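Side-chain contacts in exocyst complex component EXO70 (Saccharomyces cerevisiae, PDB 2B1E), which helps to assemble the exocyst, the complex that tethers secretory vesicles to the sites of exocytosis in yeast: residues R81-A84 / Q85-V88; D128-G132 / N133-S137; I138-D141 / I142-E146. One frame throughout, in Å; residues are numbered along the deposited sequence.

Contact 1 of 3, residues R81-A84 / Q85-V88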
loop_
_atom_site.group_PDB
_atom_site.type_symbol
_atom_site.label_atom_id
_atom_site.label_comp_id
_atom_site.label_asym_id
_atom_site.label_seq_id
_atom_site.Cartn_x
_atom_site.Cartn_y
_atom_site.Cartn_z
ATOM N N ARG A 81 -22.966 54.230 4.266
ATOM C CA ARG A 81 -23.459 53.799 2.962
ATOM C C ARG A 81 -22.313 53.529 1.995
ATOM O O ARG A 81 -22.334 52.544 1.247
ATOM C CB ARG A 81 -24.403 54.851 2.373
ATOM C CG ARG A 81 -25.650 55.132 3.203
ATOM C CD ARG A 81 -26.687 55.896 2.390
ATOM N NE ARG A 81 -26.330 57.292 2.108
ATOM C CZ ARG A 81 -26.450 58.283 2.991
ATOM N NH1 ARG A 81 -26.905 58.020 4.213
ATOM N NH2 ARG A 81 -26.167 59.537 2.645
ATOM N N SER A 82 -21.313 54.409 2.008
ATOM C CA SER A 82 -20.164 54.261 1.136
ATOM C C SER A 82 -19.362 52.995 1.442
ATOM O O SER A 82 -18.892 52.311 0.526
ATOM C CB SER A 82 -19.277 55.503 1.241
ATOM O OG SER A 82 -20.019 56.666 0.918
ATOM N N GLU A 83 -19.206 52.674 2.724
ATOM C CA GLU A 83 -18.468 51.476 3.094
ATOM C C GLU A 83 -19.262 50.222 2.717
ATOM O O GLU A 83 -18.681 49.203 2.356
ATOM C CB GLU A 83 -18.123 51.508 4.596
ATOM C CG GLU A 83 -16.971 52.480 4.882
ATOM C CD GLU A 83 -16.651 52.682 6.366
ATOM O OE1 GLU A 83 -15.594 53.272 6.660
ATOM O OE2 GLU A 83 -17.442 52.275 7.232
ATOM N N ALA A 84 -20.590 50.303 2.777
ATOM C CA ALA A 84 -21.415 49.157 2.414
ATOM C C ALA A 84 -21.210 48.886 0.918
ATOM O O ALA A 84 -21.207 47.740 0.477
ATOM C CB ALA A 84 -22.891 49.446 2.720
ATOM N N GLN A 85 -21.019 49.949 0.149
ATOM C CA GLN A 85 -20.790 49.823 -1.288
ATOM C C GLN A 85 -19.436 49.166 -1.556
ATOM O O GLN A 85 -19.278 48.403 -2.520
ATOM C CB GLN A 85 -20.855 51.206 -1.944
ATOM C CG GLN A 85 -20.495 51.229 -3.420
ATOM C CD GLN A 85 -21.313 50.262 -4.254
ATOM O OE1 GLN A 85 -22.547 50.221 -4.155
ATOM N NE2 GLN A 85 -20.634 49.479 -5.088
ATOM N N LEU A 86 -18.461 49.468 -0.699
ATOM C CA LEU A 86 -17.134 48.887 -0.814
ATOM C C LEU A 86 -17.209 47.382 -0.606
ATOM O O LEU A 86 -16.496 46.622 -1.257
ATOM C CB LEU A 86 -16.187 49.518 0.210
ATOM C CG LEU A 86 -15.724 50.921 -0.194
ATOM C CD1 LEU A 86 -14.996 51.572 0.968
ATOM C CD2 LEU A 86 -14.822 50.828 -1.417
ATOM N N ARG A 87 -18.081 46.954 0.302
ATOM C CA ARG A 87 -18.246 45.535 0.565
ATOM C C ARG A 87 -18.923 44.845 -0.610
ATOM O O ARG A 87 -18.519 43.758 -1.001
ATOM C CB ARG A 87 -19.071 45.309 1.830
ATOM C CG ARG A 87 -18.364 45.738 3.097
ATOM C CD ARG A 87 -19.163 45.370 4.343
ATOM N NE ARG A 87 -18.706 46.181 5.461
ATOM C CZ ARG A 87 -19.288 47.311 5.850
ATOM N NH1 ARG A 87 -20.368 47.760 5.223
ATOM N NH2 ARG A 87 -18.763 48.011 6.848
ATOM N N VAL A 88 -19.966 45.469 -1.153
ATOM C CA VAL A 88 -20.675 44.909 -2.307
ATOM C C VAL A 88 -19.684 44.718 -3.460
ATOM O O VAL A 88 -19.644 43.674 -4.123
ATOM C CB VAL A 88 -21.811 45.871 -2.794
ATOM C CG1 VAL A 88 -22.385 45.369 -4.119
ATOM C CG2 VAL A 88 -22.906 45.951 -1.749
HETATM O O HOH W 1 -19.396 50.440 7.978
#

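Contact 2 of 3, residues D128-G132 / N133-S137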
loop_
_atom_site.group_PDB
_atom_site.type_symbol
_atom_site.label_atom_id
_atom_site.label_comp_id
_atom_site.label_asym_id
_atom_site.label_seq_id
_atom_site.Cartn_x
_atom_site.Cartn_y
_atom_site.Cartn_z
ATOM N N ASP A 128 -7.122 46.481 2.961
ATOM C CA ASP A 128 -6.344 47.479 3.683
ATOM C C ASP A 128 -7.240 48.591 4.201
ATOM O O ASP A 128 -7.064 49.077 5.320
ATOM C CB ASP A 128 -5.252 48.070 2.792
ATOM C CG ASP A 128 -4.041 47.152 2.667
ATOM O OD1 ASP A 128 -3.603 46.588 3.695
ATOM O OD2 ASP A 128 -3.518 47.009 1.546
ATOM N N TYR A 129 -8.201 49.006 3.390
ATOM C CA TYR A 129 -9.119 50.046 3.837
ATOM C C TYR A 129 -9.816 49.603 5.135
ATOM O O TYR A 129 -9.829 50.326 6.136
ATOM C CB TYR A 129 -10.198 50.311 2.777
ATOM C CG TYR A 129 -11.236 51.310 3.258
ATOM C CD1 TYR A 129 -11.036 52.687 3.115
ATOM C CD2 TYR A 129 -12.388 50.877 3.928
ATOM C CE1 TYR A 129 -11.958 53.607 3.633
ATOM C CE2 TYR A 129 -13.299 51.778 4.441
ATOM C CZ TYR A 129 -13.082 53.137 4.293
ATOM O OH TYR A 129 -13.997 54.010 4.822
ATOM N N PHE A 130 -10.408 48.415 5.125
ATOM C CA PHE A 130 -11.124 47.963 6.312
ATOM C C PHE A 130 -10.240 47.570 7.489
ATOM O O PHE A 130 -10.659 47.683 8.647
ATOM C CB PHE A 130 -12.101 46.850 5.947
ATOM C CG PHE A 130 -13.343 47.356 5.261
ATOM C CD1 PHE A 130 -14.240 48.184 5.944
ATOM C CD2 PHE A 130 -13.602 47.038 3.932
ATOM C CE1 PHE A 130 -15.377 48.690 5.309
ATOM C CE2 PHE A 130 -14.730 47.535 3.293
ATOM C CZ PHE A 130 -15.620 48.364 3.981
ATOM N N HIS A 131 -9.027 47.107 7.213
ATOM C CA HIS A 131 -8.123 46.780 8.308
ATOM C C HIS A 131 -7.726 48.119 8.915
ATOM O O HIS A 131 -7.496 48.227 10.112
ATOM C CB HIS A 131 -6.894 46.022 7.794
ATOM C CG HIS A 131 -7.119 44.547 7.665
ATOM N ND1 HIS A 131 -7.000 43.683 8.733
ATOM C CD2 HIS A 131 -7.535 43.796 6.617
ATOM C CE1 HIS A 131 -7.336 42.464 8.349
ATOM N NE2 HIS A 131 -7.666 42.505 7.069
ATOM N N GLY A 132 -7.683 49.148 8.076
ATOM C CA GLY A 132 -7.331 50.472 8.555
ATOM C C GLY A 132 -8.432 51.144 9.358
ATOM O O GLY A 132 -8.166 52.068 10.140
ATOM N N ASN A 133 -9.668 50.685 9.180
ATOM C CA ASN A 133 -10.810 51.260 9.888
ATOM C C ASN A 133 -11.467 50.344 10.910
ATOM O O ASN A 133 -12.696 50.300 11.019
ATOM C CB ASN A 133 -11.868 51.733 8.891
ATOM C CG ASN A 133 -11.532 53.075 8.294
ATOM O OD1 ASN A 133 -11.506 54.090 8.997
ATOM N ND2 ASN A 133 -11.261 53.095 6.989
ATOM N N SER A 134 -10.650 49.608 11.652
ATOM C CA SER A 134 -11.158 48.718 12.693
ATOM C C SER A 134 -12.206 47.721 12.227
ATOM O O SER A 134 -13.116 47.382 12.976
ATOM C CB SER A 134 -11.741 49.545 13.841
ATOM O OG SER A 134 -10.752 50.410 14.374
ATOM N N GLU A 135 -12.091 47.257 10.990
ATOM C CA GLU A 135 -13.031 46.273 10.490
ATOM C C GLU A 135 -12.272 45.122 9.865
ATOM O O GLU A 135 -12.772 44.434 8.977
ATOM C CB GLU A 135 -14.003 46.903 9.488
ATOM C CG GLU A 135 -15.118 47.679 10.165
ATOM C CD GLU A 135 -16.233 48.052 9.216
ATOM O OE1 GLU A 135 -16.649 47.188 8.409
ATOM O OE2 GLU A 135 -16.705 49.205 9.283
ATOM N N GLY A 136 -11.053 44.915 10.348
ATOM C CA GLY A 136 -10.233 43.837 9.835
ATOM C C GLY A 136 -10.896 42.465 9.877
ATOM O O GLY A 136 -10.927 41.764 8.866
ATOM N N SER A 137 -11.427 42.073 11.036
ATOM C CA SER A 137 -12.056 40.757 11.161
ATOM C C SER A 137 -13.287 40.636 10.278
ATOM O O SER A 137 -13.537 39.587 9.687
ATOM C CB SER A 137 -12.433 40.460 12.623
ATOM O OG SER A 137 -13.501 41.287 13.067
HETATM O O HOH W 2 -12.123 55.925 6.345
#

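Contact 3 of 3, residues I138-D141 / I142-E146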
loop_
_atom_site.group_PDB
_atom_site.type_symbol
_atom_site.label_atom_id
_atom_site.label_comp_id
_atom_site.label_asym_id
_atom_site.label_seq_id
_atom_site.Cartn_x
_atom_site.Cartn_y
_atom_site.Cartn_z
ATOM N N ILE A 138 -14.040 41.721 10.174
ATOM C CA ILE A 138 -15.257 41.755 9.370
ATOM C C ILE A 138 -14.996 41.491 7.880
ATOM O O ILE A 138 -15.639 40.636 7.267
ATOM C CB ILE A 138 -15.966 43.127 9.535
ATOM C CG1 ILE A 138 -16.214 43.401 11.022
ATOM C CG2 ILE A 138 -17.284 43.138 8.781
ATOM C CD1 ILE A 138 -16.608 44.829 11.340
ATOM N N ILE A 139 -14.051 42.213 7.290
ATOM C CA ILE A 139 -13.772 42.004 5.872
ATOM C C ILE A 139 -13.068 40.660 5.671
ATOM O O ILE A 139 -13.192 40.028 4.619
ATOM C CB ILE A 139 -12.933 43.184 5.280
ATOM C CG1 ILE A 139 -12.908 43.086 3.755
ATOM C CG2 ILE A 139 -11.527 43.177 5.831
ATOM C CD1 ILE A 139 -14.265 43.259 3.121
ATOM N N GLN A 140 -12.352 40.199 6.692
ATOM C CA GLN A 140 -11.672 38.912 6.593
ATOM C C GLN A 140 -12.712 37.781 6.543
ATOM O O GLN A 140 -12.576 36.850 5.747
ATOM C CB GLN A 140 -10.728 38.714 7.782
ATOM C CG GLN A 140 -9.885 37.455 7.694
ATOM C CD GLN A 140 -8.916 37.334 8.852
ATOM O OE1 GLN A 140 -8.163 38.265 9.139
ATOM N NE2 GLN A 140 -8.926 36.183 9.520
ATOM N N ASP A 141 -13.748 37.872 7.383
ATOM C CA ASP A 141 -14.814 36.862 7.395
ATOM C C ASP A 141 -15.541 36.818 6.045
ATOM O O ASP A 141 -15.946 35.748 5.586
ATOM C CB ASP A 141 -15.827 37.132 8.513
ATOM C CG ASP A 141 -15.237 36.929 9.908
ATOM O OD1 ASP A 141 -14.348 36.064 10.079
ATOM O OD2 ASP A 141 -15.683 37.631 10.840
ATOM N N ILE A 142 -15.702 37.976 5.412
ATOM C CA ILE A 142 -16.339 38.050 4.097
ATOM C C ILE A 142 -15.442 37.365 3.067
ATOM O O ILE A 142 -15.914 36.561 2.253
ATOM C CB ILE A 142 -16.600 39.527 3.676
ATOM C CG1 ILE A 142 -17.773 40.085 4.476
ATOM C CG2 ILE A 142 -16.930 39.612 2.174
ATOM C CD1 ILE A 142 -17.897 41.593 4.437
ATOM N N LEU A 143 -14.145 37.674 3.104
ATOM C CA LEU A 143 -13.201 37.049 2.184
ATOM C C LEU A 143 -13.278 35.532 2.348
ATOM O O LEU A 143 -13.528 34.802 1.389
ATOM C CB LEU A 143 -11.769 37.507 2.469
ATOM C CG LEU A 143 -10.648 36.803 1.683
ATOM C CD1 LEU A 143 -10.848 37.004 0.185
ATOM C CD2 LEU A 143 -9.277 37.359 2.104
ATOM N N VAL A 144 -13.065 35.070 3.574
ATOM C CA VAL A 144 -13.098 33.641 3.883
ATOM C C VAL A 144 -14.408 32.994 3.456
ATOM O O VAL A 144 -14.409 31.946 2.811
ATOM C CB VAL A 144 -12.905 33.401 5.397
ATOM C CG1 VAL A 144 -13.223 31.955 5.749
ATOM C CG2 VAL A 144 -11.488 33.749 5.786
ATOM N N GLY A 145 -15.514 33.629 3.823
ATOM C CA GLY A 145 -16.824 33.101 3.491
ATOM C C GLY A 145 -17.055 32.940 2.003
ATOM O O GLY A 145 -17.541 31.903 1.561
ATOM N N GLU A 146 -16.703 33.956 1.226
ATOM C CA GLU A 146 -16.904 33.900 -0.215
ATOM C C GLU A 146 -16.019 32.860 -0.902
ATOM O O GLU A 146 -16.480 32.141 -1.786
ATOM C CB GLU A 146 -16.668 35.275 -0.844
ATOM C CG GLU A 146 -17.705 36.329 -0.471
ATOM C CD GLU A 146 -19.137 35.860 -0.697
ATOM O OE1 GLU A 146 -19.479 35.474 -1.836
ATOM O OE2 GLU A 146 -19.925 35.881 0.271
#

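Contact 1 of 3, residues R81-A84 / Q85-V88
Arg87 folds its side chain back along its own helix, laying one face of the guanidinium over the carbonyl oxygen of Glu83, with Arg87 CZ 4.0 Å from Glu83 O. Its NH1 reaches further, to 3.3 Å from Ala84 CA, and meets that carbon obliquely. The chain gets there with CG anti to the carbonyl carbon (chi1 -68°) and runs extended to NE. Glu83 O is meanwhile gripped from the backbone, since Arg87 N donates to it across 3.1 Å.

The carboxylate and guanidinium one turn apart do not form a direct salt bridge: Glu83 OE2 and Arg87 NH2 are 4.5 Å apart, and the oxygen lies well out of the guanidinium plane. A water links them instead. It donates to Glu83 OE2 and accepts from Arg87 NH2, 2.8 Å from each, and sits in the guanidinium plane at its edge. This is a water-bridged i to i+4 Glu-Arg pair on helix 66-94, in the Exo70 N-terminal family region of an all-helical, elongated chain. Both groups have stronger mates outside the turn: Arg87 NH2 makes a salt bridge with Glu135, and Glu83 OE1 bonds Tyr129.

On the buried flank, Leu86 CG rests 3.5 Å from Ser82 O, whose bond from Leu86 N continues the helical pattern. The Leu86 side chain also packs on Tyr129, Phe130 and Leu38.

Contact 2 of 3, residues D128-G132 / N133-S137
Asn133 holds its amide nitrogen ND2 over one face of the Tyr129 ring, 3.2 Å above the ring plane and displaced toward the phenol end. The amide and ring planes are 49° apart, so this is an oblique approach and not a stack. The same nitrogen has two acceptors. It donates to Tyr129 O at 3.2 Å, from above the carbonyl plane and bent to 136° at the hydrogen, and more weakly to a water. That water in turn donates to Tyr129 OH, which also bonds Glu83. With an alanine at Asn133, Tyr129 O is likely to lose its side-chain donor, the ring face its amide nitrogen and the water one of its partners.

Phe130 O is the other well-served acceptor. Glu135 N approaches it at 2.8 Å, nearly along the C=O axis, while Asn133 N adds a weak bond. The Glu135 side chain runs alongside that of Phe130 in the same direction, with OE1 3.6 Å from Phe130 CD1; OE1 has its salt-bridge partner in Arg87 of helix 66-94. His131, with CG anti to its carbonyl carbon (chi1 -85°), offers a ring face to the backbone of the next helix: Gly136 CA stands 3.6 Å from the ring centroid in a CH-pi contact.

The bond from Glu135 N to a carbonyl five residues earlier, together with left-handed backbone angles at Ser134, resembles a Schellman motif, although the accompanying His131 O to Ser134 N pair is long at 3.8 Å. With Glu135 at the N-cap position of the following helix, the arrangement is a short turn between consecutive helices, with a Schellman-like C-terminal end, linking helices 117-132 and 136-155.

Contact 3 of 3, residues I138-D141 / I142-E146
The shortest polar links run from Gly145 N to Asp141 O, at 2.8 Å, and from Val144 N to Gln140 O, at 2.9 Å. The second is almost straight, 176° at the hydrogen. Leu143 N to Ile139 O and Ile142 N to Ile138 O complete the set of i to i+4 bonds that define this as regular alpha-helix, the early turns of helix 136-155. The polar end of Gln140 is used outside the turn, where NE2 donates to Gln215 of helix 209-233.

Around this backbone core the apolar branches sort by partner. Ile139 and Ile142 meet at their ends, CD1 to CD1, at a loose 4.2 Å, and both rest on Phe90 of helix 66-94, with Ile142 also on Ile91. Leu143 continues toward the same helix at Leu94, whereas Val144 packs on Gln215 and Ile216. This part of the helix thus packs on helices 66-94 and 209-233, and through Ile139 on helix 117-132 as well. Ile142 turns CG1 anti to its carbonyl carbon (chi1 -74°), which brings CG1 to 3.6 Å from Ile138 O. Val144 leans back comparably over the preceding turn, its CG2 methyl lying 3.3 Å from Gln140 O.

How the contacts relate
From the N terminus, contact 1 comes first, within helix 66-94. Contact 2 follows at the corner where helix 117-132 turns into helix 136-155, and contact 3 lies just beyond it on that second helix. Each is one unbroken stretch, so none closes a long loop, and they run in series without nesting or crossing. In space they gather closely, with centres 12 to 14 Å apart. Contacts 2 and 3 join where Phe130 CB packs 3.7 Å from Ile139 CG2. Contact 1 reaches contact 3 through Arg87 CD, 4.0 Å from Ile142 CD1, and meets contact 2 through polar pairs, tying the three helices together.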